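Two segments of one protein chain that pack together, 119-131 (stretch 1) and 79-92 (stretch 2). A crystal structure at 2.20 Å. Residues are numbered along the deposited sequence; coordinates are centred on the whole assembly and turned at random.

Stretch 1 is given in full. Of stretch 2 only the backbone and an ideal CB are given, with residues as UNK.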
# COMPACT_ATOMS: atom_id res chain seq x y z
N ASN A 119 9.31 -1.45 -9.67
CA ASN A 119 8.30 -1.29 -10.70
C ASN A 119 7.91 -2.61 -11.38
O ASN A 119 7.74 -2.65 -12.59
CB ASN A 119 8.82 -0.30 -11.75
CG ASN A 119 7.73 0.22 -12.65
OD1 ASN A 119 6.61 0.47 -12.19
ND2 ASN A 119 8.02 0.36 -13.95
N LYS A 120 7.80 -3.68 -10.61
CA LYS A 120 7.54 -4.98 -11.21
C LYS A 120 6.17 -5.50 -10.83
O LYS A 120 5.76 -5.43 -9.66
CB LYS A 120 8.62 -5.99 -10.83
CG LYS A 120 10.00 -5.63 -11.41
CD LYS A 120 11.06 -6.64 -11.02
CE LYS A 120 12.41 -6.35 -11.71
NZ LYS A 120 12.98 -5.02 -11.35
N LEU A 121 5.46 -6.03 -11.82
CA LEU A 121 4.12 -6.51 -11.60
C LEU A 121 4.06 -7.63 -10.55
O LEU A 121 3.13 -7.64 -9.75
CB LEU A 121 3.50 -6.97 -12.93
CG LEU A 121 2.05 -7.45 -12.93
CD1 LEU A 121 1.35 -7.08 -14.26
CD2 LEU A 121 1.99 -8.97 -12.71
N VAL A 122 5.01 -8.57 -10.52
CA VAL A 122 4.89 -9.65 -9.51
C VAL A 122 4.97 -9.08 -8.06
O VAL A 122 4.20 -9.46 -7.13
CB VAL A 122 5.97 -10.76 -9.72
CG1 VAL A 122 5.58 -11.70 -10.87
CG2 VAL A 122 7.33 -10.16 -9.95
N ILE A 123 5.87 -8.11 -7.92
CA ILE A 123 6.02 -7.38 -6.67
C ILE A 123 4.72 -6.69 -6.29
O ILE A 123 4.19 -6.93 -5.22
CB ILE A 123 7.17 -6.37 -6.77
CG1 ILE A 123 8.49 -7.12 -6.94
CG2 ILE A 123 7.22 -5.47 -5.55
CD1 ILE A 123 8.63 -8.29 -6.01
N LYS A 124 4.21 -5.85 -7.19
CA LYS A 124 2.94 -5.15 -6.98
C LYS A 124 1.77 -6.10 -6.64
O LYS A 124 0.94 -5.77 -5.79
CB LYS A 124 2.61 -4.31 -8.21
CG LYS A 124 1.29 -3.58 -8.08
CD LYS A 124 1.09 -2.57 -9.21
CE LYS A 124 -0.37 -2.10 -9.22
NZ LYS A 124 -0.76 -1.37 -10.49
N GLN A 125 1.73 -7.27 -7.27
CA GLN A 125 0.74 -8.29 -6.89
C GLN A 125 0.83 -8.58 -5.39
O GLN A 125 -0.18 -8.52 -4.65
CB GLN A 125 0.95 -9.59 -7.67
CG GLN A 125 0.29 -9.64 -9.02
CD GLN A 125 0.68 -10.89 -9.81
OE1 GLN A 125 1.50 -11.69 -9.35
NE2 GLN A 125 0.11 -11.04 -11.00
N GLU A 126 2.05 -8.90 -4.95
CA GLU A 126 2.17 -9.24 -3.54
C GLU A 126 1.90 -8.06 -2.59
O GLU A 126 1.21 -8.22 -1.57
CB GLU A 126 3.55 -9.85 -3.26
CG GLU A 126 3.77 -11.14 -4.04
CD GLU A 126 2.70 -12.19 -3.74
OE1 GLU A 126 2.22 -12.24 -2.59
OE2 GLU A 126 2.34 -12.96 -4.66
N TYR A 127 2.41 -6.86 -2.89
CA TYR A 127 2.17 -5.83 -1.90
C TYR A 127 0.72 -5.33 -1.91
O TYR A 127 0.20 -4.90 -0.88
CB TYR A 127 3.17 -4.66 -2.00
CG TYR A 127 3.16 -3.75 -3.20
CD1 TYR A 127 2.07 -2.93 -3.50
CD2 TYR A 127 4.31 -3.61 -3.99
CE1 TYR A 127 2.10 -2.05 -4.58
CE2 TYR A 127 4.36 -2.74 -5.06
CZ TYR A 127 3.26 -1.97 -5.35
OH TYR A 127 3.33 -1.11 -6.43
N MET A 128 0.03 -5.43 -3.05
CA MET A 128 -1.39 -5.10 -3.06
C MET A 128 -2.17 -6.12 -2.21
O MET A 128 -3.10 -5.73 -1.43
CB MET A 128 -1.95 -5.07 -4.49
CG MET A 128 -1.55 -3.84 -5.33
SD MET A 128 -1.72 -2.25 -4.45
CE MET A 128 -3.44 -2.29 -3.90
N LYS A 129 -1.80 -7.40 -2.33
CA LYS A 129 -2.41 -8.39 -1.42
C LYS A 129 -2.23 -7.99 0.05
O LYS A 129 -3.20 -7.96 0.85
CB LYS A 129 -1.83 -9.78 -1.63
CG LYS A 129 -2.29 -10.48 -2.91
CD LYS A 129 -1.40 -11.68 -3.18
CE LYS A 129 -1.80 -12.41 -4.44
NZ LYS A 129 -0.67 -13.26 -4.89
N ILE A 130 -0.98 -7.64 0.39
CA ILE A 130 -0.72 -7.25 1.78
C ILE A 130 -1.56 -6.05 2.23
O ILE A 130 -2.24 -6.12 3.25
CB ILE A 130 0.77 -6.96 2.00
CG1 ILE A 130 1.56 -8.26 1.88
CG2 ILE A 130 0.99 -6.41 3.39
CD1 ILE A 130 2.99 -8.07 1.46
N PHE A 131 -1.52 -4.95 1.48
CA PHE A 131 -2.27 -3.76 1.89
C PHE A 131 -3.79 -4.01 2.01
O PHE A 131 -4.42 -3.46 2.90
CB PHE A 131 -1.99 -2.59 0.94
CG PHE A 131 -0.70 -1.86 1.21
CD1 PHE A 131 -0.52 -1.15 2.38
CD2 PHE A 131 0.35 -1.91 0.29
CE1 PHE A 131 0.67 -0.49 2.64
CE2 PHE A 131 1.55 -1.24 0.55
CZ PHE A 131 1.70 -0.53 1.73
N UNK A 79 18.28 -8.87 -5.70
CA UNK A 79 17.57 -9.79 -6.57
C UNK A 79 16.06 -9.75 -6.33
O UNK A 79 15.59 -10.18 -5.28
CB UNK A 79 18.10 -11.21 -6.37
N UNK A 80 15.31 -9.26 -7.32
CA UNK A 80 13.87 -9.04 -7.14
C UNK A 80 13.10 -10.32 -6.89
O UNK A 80 11.99 -10.25 -6.41
CB UNK A 80 13.29 -8.34 -8.37
N UNK A 81 13.68 -11.48 -7.21
CA UNK A 81 12.98 -12.75 -7.00
C UNK A 81 13.00 -13.13 -5.52
O UNK A 81 12.04 -13.75 -5.00
CB UNK A 81 13.61 -13.86 -7.84
N UNK A 82 14.10 -12.77 -4.85
CA UNK A 82 14.19 -12.88 -3.40
C UNK A 82 13.18 -11.94 -2.75
O UNK A 82 12.46 -12.33 -1.85
CB UNK A 82 15.61 -12.57 -2.92
N UNK A 83 13.12 -10.70 -3.23
CA UNK A 83 12.15 -9.75 -2.72
C UNK A 83 10.73 -10.31 -2.87
O UNK A 83 9.94 -10.28 -1.93
CB UNK A 83 12.28 -8.41 -3.45
N UNK A 84 10.44 -10.85 -4.06
CA UNK A 84 9.12 -11.40 -4.36
C UNK A 84 8.77 -12.53 -3.40
O UNK A 84 7.67 -12.53 -2.80
CB UNK A 84 9.06 -11.90 -5.80
N UNK A 85 9.69 -13.48 -3.25
CA UNK A 85 9.46 -14.59 -2.33
C UNK A 85 9.27 -14.15 -0.89
O UNK A 85 8.44 -14.69 -0.15
CB UNK A 85 10.63 -15.57 -2.41
N UNK A 86 10.06 -13.16 -0.47
CA UNK A 86 9.93 -12.64 0.89
C UNK A 86 8.56 -12.01 1.07
O UNK A 86 7.91 -12.26 2.06
CB UNK A 86 11.03 -11.62 1.19
N UNK A 87 8.12 -11.22 0.10
CA UNK A 87 6.78 -10.62 0.13
C UNK A 87 5.70 -11.68 0.23
O UNK A 87 4.71 -11.49 0.92
CB UNK A 87 6.55 -9.76 -1.12
N UNK A 88 5.89 -12.81 -0.46
CA UNK A 88 4.96 -13.92 -0.29
C UNK A 88 4.96 -14.47 1.15
O UNK A 88 3.89 -14.77 1.74
CB UNK A 88 5.31 -15.04 -1.27
N UNK A 89 6.15 -14.60 1.72
CA UNK A 89 6.24 -15.02 3.12
C UNK A 89 5.53 -14.03 4.07
O UNK A 89 4.81 -14.43 4.97
CB UNK A 89 7.71 -15.16 3.52
N UNK A 90 5.74 -12.75 3.84
CA UNK A 90 5.14 -11.69 4.63
C UNK A 90 3.62 -11.69 4.49
O UNK A 90 2.91 -11.52 5.47
CB UNK A 90 5.71 -10.33 4.21
N UNK A 91 3.13 -11.88 3.28
CA UNK A 91 1.70 -11.98 3.04
C UNK A 91 1.11 -13.14 3.83
O UNK A 91 0.07 -12.99 4.49
CB UNK A 91 1.42 -12.15 1.55
N UNK A 92 1.77 -14.29 3.73
CA UNK A 92 1.28 -15.48 4.43
C UNK A 92 1.28 -15.23 5.95
O UNK A 92 0.32 -15.56 6.64
CB UNK A 92 2.14 -16.70 4.08

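The two helices run nearly parallel, their axes 16° apart in direction and 9.2 Å apart at closest approach. Position 79 precedes the helix, out of reach of stretch 1; a small polar residue that can cap free backbone amides suits it. It is N79, whose OD1 accepts a weak capping bond from the backbone N of position 81 (3.2 Å).

Position 80 points toward stretch 1, its ideal CB 3.9 Å from K120 CD. The aliphatic run of K120 and the CG2 methyl of V122 offer a greasy surface, suited to a large apolar or aromatic side chain. F80 lays one ring face against the lysine, K120 CD standing 3.8 Å from the ring centroid in a CH-pi contact, while V122 CG2 meets the ring edge, 4.1 Å from F80 CE2.

Positions 81 and 82 lie away from stretch 1 or beyond its reach, which leaves their choice open: K81 and V82.

Position 83 points sideways, its ideal CB 4.5 Å from I123 CD1. A modest apolar group fits, and V83 places CG1 4.0 Å from I123 CD1.

At 84 the ideal CB is 3.6 Å from I123 CD1, but beyond it lie V122 and the polar ends of Q125 and E126. A long or flat side chain with a polar tip would serve. H84 packs CD2 3.6 Å from V122 CB, and its NE2 lies 2.7 Å from the O of a water, which also lies 2.8 Å from Q125 OE1 and 2.7 Å from E126 OE2, so the water links the histidine to both.

Position 85 faces away and asks nothing of stretch 1; it is G85. Position 86 is also remote; T86 turns OG1 back to V82 O (2.8 Å).

Position 87 points toward stretch 1, its ideal CB 3.7 Å from E126 CB, with I123 and I130 nearby. A branched aliphatic is favoured. L87 reaches both, CD1 3.9 Å from I123 CG2 and CD2 3.9 Å from I130 CD1.

Position 88 points sideways, its ideal CB 4.4 Å from E126 OE1; a polar chain with an aliphatic stem suits it. Q88 packs CG 3.5 Å from E126 CD.

Position 89 is out of reach: V89. Position 90 points sideways near I130 CD1, inviting an aliphatic; L90 CD2 comes within 4.2 Å of I130 CD1.

Position 91 points toward stretch 1, near I130, K129 and E126 OE1; a flat, partly polar ring or a long chain with a polar end would suit. H91 takes K129 CB over one ring face (3.8 Å to the centroid) and sets ND1 4.1 Å from E126 OE1. Position 92, out of reach, is L92.

Stretch 2, residues 79-92: NFKVVHGTLQVLHL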
# COMPACT_ATOMS: atom_id res chain seq x y z
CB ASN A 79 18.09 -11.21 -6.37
CG ASN A 79 17.28 -12.24 -7.12
OD1 ASN A 79 16.73 -11.96 -8.18
ND2 ASN A 79 17.22 -13.45 -6.57
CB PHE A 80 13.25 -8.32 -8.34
CG PHE A 80 12.93 -9.23 -9.49
CD1 PHE A 80 13.90 -9.56 -10.42
CD2 PHE A 80 11.66 -9.76 -9.65
CE1 PHE A 80 13.60 -10.41 -11.50
CE2 PHE A 80 11.35 -10.60 -10.70
CZ PHE A 80 12.32 -10.92 -11.63
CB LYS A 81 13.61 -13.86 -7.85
CG LYS A 81 13.58 -13.59 -9.35
CD LYS A 81 14.47 -14.57 -10.12
CE LYS A 81 14.29 -14.44 -11.63
NZ LYS A 81 15.46 -14.98 -12.40
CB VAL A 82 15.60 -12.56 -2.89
CG1 VAL A 82 15.60 -12.49 -1.37
CG2 VAL A 82 16.59 -13.60 -3.37
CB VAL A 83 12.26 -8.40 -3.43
CG1 VAL A 83 11.15 -7.47 -2.97
CG2 VAL A 83 13.61 -7.78 -3.17
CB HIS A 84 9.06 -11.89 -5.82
CG HIS A 84 7.78 -12.60 -6.15
ND1 HIS A 84 7.69 -13.98 -6.21
CD2 HIS A 84 6.54 -12.13 -6.39
CE1 HIS A 84 6.44 -14.32 -6.50
NE2 HIS A 84 5.72 -13.22 -6.61
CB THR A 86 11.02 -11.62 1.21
OG1 THR A 86 12.31 -12.21 0.99
CG2 THR A 86 10.92 -11.15 2.64
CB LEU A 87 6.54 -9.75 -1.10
CG LEU A 87 7.22 -8.39 -1.07
CD1 LEU A 87 7.06 -7.65 -2.38
CD2 LEU A 87 6.64 -7.58 0.10
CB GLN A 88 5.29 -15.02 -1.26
CG GLN A 88 4.88 -14.69 -2.67
CD GLN A 88 5.07 -15.85 -3.57
OE1 GLN A 88 6.17 -16.40 -3.66
NE2 GLN A 88 4.00 -16.27 -4.24
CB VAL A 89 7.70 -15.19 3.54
CG1 VAL A 89 7.81 -15.26 5.06
CG2 VAL A 89 8.27 -16.45 2.88
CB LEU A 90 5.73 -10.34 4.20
CG LEU A 90 5.25 -9.11 4.97
CD1 LEU A 90 5.52 -9.30 6.44
CD2 LEU A 90 5.91 -7.83 4.44
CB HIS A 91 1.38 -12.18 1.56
CG HIS A 91 -0.09 -12.32 1.28
ND1 HIS A 91 -0.59 -13.16 0.31
CD2 HIS A 91 -1.16 -11.73 1.85
CE1 HIS A 91 -1.91 -13.08 0.30
NE2 HIS A 91 -2.28 -12.22 1.23
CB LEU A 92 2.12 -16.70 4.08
CG LEU A 92 1.75 -17.99 4.80
CD1 LEU A 92 0.27 -18.29 4.62
CD2 LEU A 92 2.57 -19.14 4.22
O HOH W 1 3.16 -12.50 -7.21
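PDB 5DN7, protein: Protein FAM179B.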